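Local coordinates for general odorant-binding protein 28a (Drosophila melanogaster, PDB 6QQ4) that probably binds odorant or pheromone molecules as a small, secreted, all-helical carrier and is involved in the detection of the floral odour β-ionone, at residues Gln28-Lys33 with Cys43-Val48; Ser37-Lys42 with His100-Glu105. One frame throughout, in Å; residues are numbered along the deposited sequence.

Contact 1 of 2, residues Gln28-Lys33 with Cys43-Val48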
ATOM      1  N   GLN A  28      -5.734   8.752   8.876  1.00 38.89           N
ATOM      2  CA  GLN A  28      -4.534   9.496   9.277  1.00 42.40           C
ATOM      3  C   GLN A  28      -3.322   8.575   9.417  1.00 37.33           C
ATOM      4  O   GLN A  28      -2.222   8.914   8.970  1.00 36.88           O
ATOM      5  CB  GLN A  28      -4.779  10.263  10.582  1.00 45.25           C
ATOM      6  CG  GLN A  28      -4.428  11.753  10.486  1.00 54.44           C
ATOM      7  CD  GLN A  28      -5.008  12.574  11.628  1.00 62.72           C
ATOM      8  OE1 GLN A  28      -6.115  12.308  12.104  1.00 66.53           O
ATOM      9  NE2 GLN A  28      -4.262  13.582  12.072  1.00 64.11           N
ATOM     10  N   GLU A  29      -3.523   7.400  10.004  1.00 34.68           N
ATOM     11  CA  GLU A  29      -2.443   6.417  10.064  1.00 34.72           C
ATOM     12  C   GLU A  29      -1.887   6.098   8.679  1.00 31.26           C
ATOM     13  O   GLU A  29      -0.679   5.919   8.517  1.00 33.31           O
ATOM     14  CB  GLU A  29      -2.914   5.132  10.748  1.00 34.22           C
ATOM     15  CG  GLU A  29      -3.290   5.346  12.180  1.00 36.44           C
ATOM     16  CD  GLU A  29      -3.549   4.054  12.934  1.00 36.52           C
ATOM     17  OE1 GLU A  29      -3.895   3.030  12.307  1.00 38.01           O
ATOM     18  OE2 GLU A  29      -3.386   4.071  14.165  1.00 43.07           O
ATOM     19  N   MET A  30      -2.758   6.026   7.681  1.00 35.53           N
ATOM     20  CA  MET A  30      -2.313   5.751   6.317  1.00 32.32           C
ATOM     21  C   MET A  30      -1.447   6.865   5.733  1.00 34.23           C
ATOM     22  O   MET A  30      -0.378   6.585   5.188  1.00 35.02           O
ATOM     23  CB  MET A  30      -3.500   5.532   5.388  1.00 36.45           C
ATOM     24  CG  MET A  30      -4.015   4.125   5.281  1.00 38.85           C
ATOM     25  SD  MET A  30      -5.136   3.972   3.855  1.00 52.37           S
ATOM     26  CE  MET A  30      -4.013   4.104   2.470  1.00 41.22           C
ATOM     27  N   VAL A  31      -1.910   8.120   5.823  1.00 37.19           N
ATOM     28  CA  VAL A  31      -1.173   9.236   5.218  1.00 38.53           C
ATOM     29  C   VAL A  31       0.202   9.344   5.832  1.00 35.81           C
ATOM     30  O   VAL A  31       1.163   9.725   5.167  1.00 39.81           O
ATOM     31  CB  VAL A  31      -1.878  10.630   5.380  1.00 44.58           C
ATOM     32  CG1 VAL A  31      -3.229  10.613   4.814  1.00 48.65           C
ATOM     33  CG2 VAL A  31      -1.952  11.076   6.822  1.00 41.51           C
ATOM     34  N   LYS A  32       0.286   8.986   7.107  1.00 38.31           N
ATOM     35  CA  LYS A  32       1.505   9.134   7.880  1.00 39.01           C
ATOM     36  C   LYS A  32       2.365   7.892   7.738  1.00 34.16           C
ATOM     37  O   LYS A  32       3.435   7.803   8.336  1.00 38.57           O
ATOM     38  CB  LYS A  32       1.174   9.401   9.351  1.00 37.85           C
ATOM     39  CG  LYS A  32       0.374  10.679   9.580  1.00 45.61           C
ATOM     40  CD  LYS A  32      -0.060  10.805  11.032  1.00 47.89           C
ATOM     41  CE  LYS A  32      -0.804  12.111  11.290  1.00 56.79           C
ATOM     42  NZ  LYS A  32      -1.347  12.192  12.682  1.00 51.13           N
ATOM     43  N   LYS A  33       1.888   6.945   6.938  1.00 31.08           N
ATOM     44  CA  LYS A  33       2.616   5.714   6.664  1.00 37.00           C
ATOM     45  C   LYS A  33       2.993   4.987   7.947  1.00 34.51           C
ATOM     46  O   LYS A  33       4.143   4.626   8.159  1.00 28.79           O
ATOM     47  CB  LYS A  33       3.858   6.010   5.821  1.00 37.44           C
ATOM     48  CG  LYS A  33       3.513   6.425   4.382  1.00 40.23           C
ATOM     49  CD  LYS A  33       4.335   7.618   3.939  1.00 49.31           C
ATOM     50  CE  LYS A  33       3.778   8.244   2.672  1.00 48.68           C
ATOM     51  NZ  LYS A  33       4.500   9.502   2.331  1.00 59.54           N
ATOM     52  N   CYS A  43      -8.258  -3.429   6.724  1.00 23.27           N
ATOM     53  CA  CYS A  43      -9.175  -3.683   5.625  1.00 25.33           C
ATOM     54  C   CYS A  43      -9.238  -2.438   4.717  1.00 26.34           C
ATOM     55  O   CYS A  43      -9.418  -2.558   3.513  1.00 26.88           O
ATOM     56  CB  CYS A  43     -10.566  -4.066   6.138  1.00 28.00           C
ATOM     57  SG  CYS A  43     -10.680  -5.718   6.875  1.00 26.23           S
ATOM     58  N   LEU A  44      -9.095  -1.246   5.293  1.00 26.16           N
ATOM     59  CA  LEU A  44      -9.047  -0.036   4.472  1.00 27.18           C
ATOM     60  C   LEU A  44      -7.876  -0.177   3.499  1.00 29.74           C
ATOM     61  O   LEU A  44      -8.010  -0.018   2.292  1.00 27.41           O
ATOM     62  CB  LEU A  44      -8.900   1.221   5.332  1.00 30.04           C
ATOM     63  CG  LEU A  44      -8.693   2.556   4.602  1.00 34.45           C
ATOM     64  CD1 LEU A  44      -9.885   2.877   3.702  1.00 29.15           C
ATOM     65  CD2 LEU A  44      -8.448   3.682   5.589  1.00 31.58           C
ATOM     66  N   ARG A  45      -6.728  -0.535   4.038  1.00 29.45           N
ATOM     67  CA  ARG A  45      -5.545  -0.714   3.221  1.00 32.09           C
ATOM     68  C   ARG A  45      -5.703  -1.782   2.149  1.00 30.95           C
ATOM     69  O   ARG A  45      -5.219  -1.597   1.032  1.00 30.12           O
ATOM     70  CB  ARG A  45      -4.356  -1.017   4.121  1.00 27.45           C
ATOM     71  CG  ARG A  45      -3.971   0.239   4.885  1.00 33.43           C
ATOM     72  CD  ARG A  45      -3.152  -0.039   6.119  1.00 33.67           C
ATOM     73  NE  ARG A  45      -3.136   1.130   6.996  1.00 33.41           N
ATOM     74  CZ  ARG A  45      -2.045   1.591   7.600  1.00 37.29           C
ATOM     75  NH1 ARG A  45      -0.875   0.969   7.417  1.00 32.25           N
ATOM     76  NH2 ARG A  45      -2.124   2.668   8.375  1.00 26.27           N
ATOM     77  N   ALA A  46      -6.397  -2.874   2.456  1.00 27.96           N
ATOM     78  CA  ALA A  46      -6.668  -3.907   1.442  1.00 28.07           C
ATOM     79  C   ALA A  46      -7.484  -3.338   0.289  1.00 32.77           C
ATOM     80  O   ALA A  46      -7.228  -3.633  -0.868  1.00 28.01           O
ATOM     81  CB  ALA A  46      -7.399  -5.091   2.052  1.00 23.56           C
ATOM     82  N   CYS A  47      -8.469  -2.520   0.636  1.00 27.91           N
ATOM     83  CA  CYS A  47      -9.379  -1.935  -0.341  1.00 34.30           C
ATOM     84  C   CYS A  47      -8.634  -0.977  -1.278  1.00 36.02           C
ATOM     85  O   CYS A  47      -8.873  -0.952  -2.484  1.00 32.67           O
ATOM     86  CB  CYS A  47     -10.524  -1.213   0.373  1.00 29.56           C
ATOM     87  SG  CYS A  47     -11.768  -0.437  -0.731  1.00 42.10           S
ATOM     88  N   VAL A  48      -7.726  -0.193  -0.722  1.00 30.89           N
ATOM     89  CA  VAL A  48      -6.887   0.668  -1.540  1.00 34.53           C
ATOM     90  C   VAL A  48      -5.940  -0.135  -2.443  1.00 35.62           C
ATOM     91  O   VAL A  48      -5.845   0.128  -3.641  1.00 40.57           O
ATOM     92  CB  VAL A  48      -6.065   1.625  -0.665  1.00 36.32           C
ATOM     93  CG1 VAL A  48      -5.035   2.354  -1.504  1.00 36.45           C
ATOM     94  CG2 VAL A  48      -6.997   2.610   0.031  1.00 36.12           C
TER

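Contact 2 of 2, residues Ser37-Lys42 with His100-Glu105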
ATOM      1  N   SER A  37      -3.521   0.426  13.308  1.00 30.20           N
ATOM      2  CA  SER A  37      -3.741   0.052  14.704  1.00 31.34           C
ATOM      3  C   SER A  37      -5.104  -0.613  14.907  1.00 29.01           C
ATOM      4  O   SER A  37      -5.405  -1.074  16.001  1.00 34.35           O
ATOM      5  CB  SER A  37      -3.612   1.275  15.620  1.00 35.85           C
ATOM      6  OG  SER A  37      -4.640   2.207  15.363  1.00 37.60           O
ATOM      7  N   THR A  38      -5.920  -0.671  13.854  1.00 28.80           N
ATOM      8  CA  THR A  38      -7.224  -1.343  13.907  1.00 25.65           C
ATOM      9  C   THR A  38      -7.392  -2.285  12.721  1.00 28.31           C
ATOM     10  O   THR A  38      -6.734  -2.116  11.700  1.00 26.68           O
ATOM     11  CB  THR A  38      -8.409  -0.333  13.904  1.00 31.38           C
ATOM     12  OG1 THR A  38      -8.528   0.268  12.617  1.00 30.83           O
ATOM     13  CG2 THR A  38      -8.204   0.783  14.947  1.00 27.97           C
ATOM     14  N   TYR A  39      -8.278  -3.273  12.859  1.00 26.65           N
ATOM     15  CA  TYR A  39      -8.558  -4.239  11.789  1.00 24.83           C
ATOM     16  C   TYR A  39      -9.201  -3.563  10.583  1.00 26.40           C
ATOM     17  O   TYR A  39      -8.888  -3.881   9.434  1.00 28.06           O
ATOM     18  CB  TYR A  39      -9.461  -5.356  12.317  1.00 23.50           C
ATOM     19  CG  TYR A  39      -9.738  -6.462  11.336  1.00 22.90           C
ATOM     20  CD1 TYR A  39      -8.763  -7.403  11.021  1.00 25.78           C
ATOM     21  CD2 TYR A  39     -10.974  -6.567  10.726  1.00 24.45           C
ATOM     22  CE1 TYR A  39      -9.012  -8.405  10.118  1.00 20.47           C
ATOM     23  CE2 TYR A  39     -11.241  -7.568   9.837  1.00 28.54           C
ATOM     24  CZ  TYR A  39     -10.265  -8.476   9.523  1.00 29.75           C
ATOM     25  OH  TYR A  39     -10.575  -9.461   8.616  1.00 25.14           O
ATOM     26  N   ALA A  40     -10.119  -2.640  10.858  1.00 29.19           N
ATOM     27  CA  ALA A  40     -10.768  -1.866   9.806  1.00 28.16           C
ATOM     28  C   ALA A  40      -9.740  -1.096   8.978  1.00 26.07           C
ATOM     29  O   ALA A  40      -9.872  -0.977   7.764  1.00 25.73           O
ATOM     30  CB  ALA A  40     -11.788  -0.909  10.413  1.00 27.99           C
ATOM     31  N   GLY A  41      -8.722  -0.558   9.647  1.00 24.40           N
ATOM     32  CA  GLY A  41      -7.642   0.127   8.965  1.00 26.66           C
ATOM     33  C   GLY A  41      -6.843  -0.827   8.087  1.00 24.85           C
ATOM     34  O   GLY A  41      -6.385  -0.458   7.014  1.00 25.30           O
ATOM     35  N   LYS A  42      -6.660  -2.059   8.547  1.00 23.20           N
ATOM     36  CA  LYS A  42      -6.059  -3.092   7.694  1.00 25.82           C
ATOM     37  C   LYS A  42      -6.950  -3.385   6.484  1.00 26.75           C
ATOM     38  O   LYS A  42      -6.465  -3.592   5.351  1.00 27.37           O
ATOM     39  CB  LYS A  42      -5.839  -4.386   8.470  1.00 27.49           C
ATOM     40  CG  LYS A  42      -4.866  -4.276   9.638  1.00 24.23           C
ATOM     41  CD  LYS A  42      -4.699  -5.641  10.301  1.00 21.62           C
ATOM     42  CE  LYS A  42      -3.797  -5.544  11.505  1.00 30.43           C
ATOM     43  NZ  LYS A  42      -3.717  -6.876  12.196  1.00 35.91           N
ATOM     44  N   HIS A 100      -7.466 -11.274   3.686  1.00 23.76           N
ATOM     45  CA  HIS A 100      -6.926 -10.263   2.765  1.00 24.63           C
ATOM     46  C   HIS A 100      -6.605  -8.935   3.465  1.00 26.07           C
ATOM     47  O   HIS A 100      -5.692  -8.201   3.069  1.00 28.98           O
ATOM     48  CB  HIS A 100      -7.910 -10.020   1.613  1.00 27.64           C
ATOM     49  CG  HIS A 100      -8.065 -11.193   0.687  1.00 31.60           C
ATOM     50  ND1 HIS A 100      -8.756 -11.114  -0.503  1.00 32.27           N
ATOM     51  CD2 HIS A 100      -7.606 -12.465   0.770  1.00 34.76           C
ATOM     52  CE1 HIS A 100      -8.725 -12.289  -1.110  1.00 33.61           C
ATOM     53  NE2 HIS A 100      -8.040 -13.129  -0.354  1.00 31.74           N
ATOM     54  N   CYS A 101      -7.364  -8.630   4.503  1.00 24.95           N
ATOM     55  CA  CYS A 101      -7.115  -7.421   5.262  1.00 24.03           C
ATOM     56  C   CYS A 101      -5.770  -7.540   5.954  1.00 27.92           C
ATOM     57  O   CYS A 101      -4.935  -6.641   5.850  1.00 25.16           O
ATOM     58  CB  CYS A 101      -8.242  -7.175   6.266  1.00 25.76           C
ATOM     59  SG  CYS A 101      -9.842  -6.965   5.485  1.00 27.21           S
ATOM     60  N   GLU A 102      -5.564  -8.665   6.642  1.00 26.41           N
ATOM     61  CA  GLU A 102      -4.295  -8.917   7.312  0.55 28.05           C
ATOM     62  C   GLU A 102      -3.150  -9.116   6.293  1.00 30.57           C
ATOM     63  O   GLU A 102      -2.001  -8.767   6.572  1.00 29.58           O
ATOM     64  CB  GLU A 102      -4.428 -10.127   8.251  0.55 28.45           C
ATOM     65  CG  GLU A 102      -5.290  -9.817   9.482  0.55 29.08           C
ATOM     66  CD  GLU A 102      -5.637 -11.034  10.339  0.55 31.08           C
ATOM     67  OE1 GLU A 102      -5.497 -12.183   9.879  0.55 28.62           O
ATOM     68  OE2 GLU A 102      -6.049 -10.828  11.498  0.55 32.27           O
ATOM     69  N   ALA A 103      -3.461  -9.651   5.121  1.00 27.70           N
ATOM     70  CA  ALA A 103      -2.430  -9.811   4.091  1.00 31.18           C
ATOM     71  C   ALA A 103      -1.961  -8.454   3.567  1.00 26.93           C
ATOM     72  O   ALA A 103      -0.760  -8.264   3.331  1.00 27.92           O
ATOM     73  CB  ALA A 103      -2.931 -10.660   2.961  1.00 28.16           C
ATOM     74  N   ALA A 104      -2.899  -7.522   3.387  1.00 26.94           N
ATOM     75  CA  ALA A 104      -2.563  -6.167   2.934  1.00 25.99           C
ATOM     76  C   ALA A 104      -1.618  -5.489   3.915  1.00 25.15           C
ATOM     77  O   ALA A 104      -0.659  -4.829   3.512  1.00 24.65           O
ATOM     78  CB  ALA A 104      -3.798  -5.336   2.749  1.00 23.53           C
ATOM     79  N   GLU A 105      -1.853  -5.689   5.204  1.00 29.07           N
ATOM     80  CA  GLU A 105      -1.012  -5.062   6.213  1.00 25.17           C
ATOM     81  C   GLU A 105       0.366  -5.719   6.348  1.00 26.78           C
ATOM     82  O   GLU A 105       1.353  -5.051   6.663  1.00 26.51           O
ATOM     83  CB  GLU A 105      -1.726  -5.071   7.566  1.00 30.90           C
ATOM     84  CG  GLU A 105      -1.015  -4.315   8.649  1.00 27.74           C
ATOM     85  CD  GLU A 105      -0.797  -2.843   8.304  1.00 32.91           C
ATOM     86  OE1 GLU A 105      -1.396  -2.357   7.330  1.00 31.18           O
ATOM     87  OE2 GLU A 105      -0.045  -2.157   9.032  1.00 33.12           O
TER
HETATM   88  O   HOH W   1      -5.310  -8.647  13.041  1.00 38.25           O

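Contact 1 of 2, residues Gln28-Lys33 with Cys43-Val48
With CG anti to its carbonyl carbon (chi1 -71°), Arg45 sends an extended chain past Met30, whose own chain turns at chi3 (71°) to set its methyl toward Val48. The two long side chains slide by one another in opposite senses, Met30 CG lying 3.6 Å from Arg45 NE. Met30 SD then meets the branch of Leu44, 3.7 Å from Leu44 CD2, and Met30 CE and Val48 CG2 come tip to tip at 4.1 Å. One methionine touches three residues spread over a turn of the facing helix. In the PBP/GOBP fold, disulfides tie helices together around an interior, and here helix 24-31 is laid against helix 39-52, whose Cys43 and Cys47 are bridged to other helices. Glu29 CB sits at the guanidinium edge, in its plane, 3.5 Å from Arg45 NH2. Glu29 OE1 is 4.3 Å from Arg45 NH2 but well out of the plane; no N-H points at it, so any attraction is probably electrostatic. Glu29 OE2 is probably hydrogen-bonded to Ser37 OG, and Arg45 NH1 hydrogen-bonds to Gln34 O. A pentaethylene glycol, probably from the crystallisation liquor, lies about 4 Å from the Arg45 side chain, nearest atoms.

Contact 2 of 2, residues Ser37-Lys42 with His100-Glu105
The Tyr39 ring takes Glu102 at its edge: in one of the two deposited conformers of Glu102, Glu102 CG lies near the ring plane, 4.0 Å from Tyr39 CE1, and the carboxylate is turned 88° to the ring. Cys101 approaches the same ring obliquely: its SG stands 5.0 Å from the ring centre, 36° off the normal, in a sulfur-aromatic contact, while Cys101 CB is 4.0 Å from Tyr39 CZ. That sulfur belongs to the disulfide with Cys43, one of the three that define the classic insect odorant-binding protein fold, and here it staples the first turns of helix 39-52 to the start of helix 100-117. At the far end of the ring, Tyr39 OH is hydrogen-bonded to Asp99, just ahead of the second helix. Thr38 is the N-cap of helix 39-52, its OG1 accepting from Gly41 N. The backbones come close at Lys42 and Cys101, with 5.1 Å between their CA atoms. Lys42 NZ and Glu102 OE2 are 4.6 Å apart in that same Glu102 conformer; a water may bridge them, but this is doubtful, since it sits unusually close to Lys42 NZ. The rest of the extended Lys42 chain crosses Glu105 at about a right angle, its methylenes packing on the base of an acid whose OE2 accepts from Ala36 N, with Lys42 CG 3.8 Å from Glu105 CB.

How the contacts relate
Helix 39-52 serves both contacts, meeting helix 24-31 through Arg45 and its neighbours in contact 1 and helix 100-117 through its first turn in contact 2. Contact 1 is the buried one, about 7 Å from the chain centre (centre to centre), and is mainly apolar, with charge at one end. Contact 2, about 11 Å out, is partly buried and mixes aliphatic packing with an aromatic ring and a tentative water bridge. Besides the disulfide that spans them, the two are linked by Ala104 CB packing on Ala46 CA at 3.5 Å. Arg45 NH1 and Glu105 OE1 form only a long, weak ion pair, short of a salt bridge.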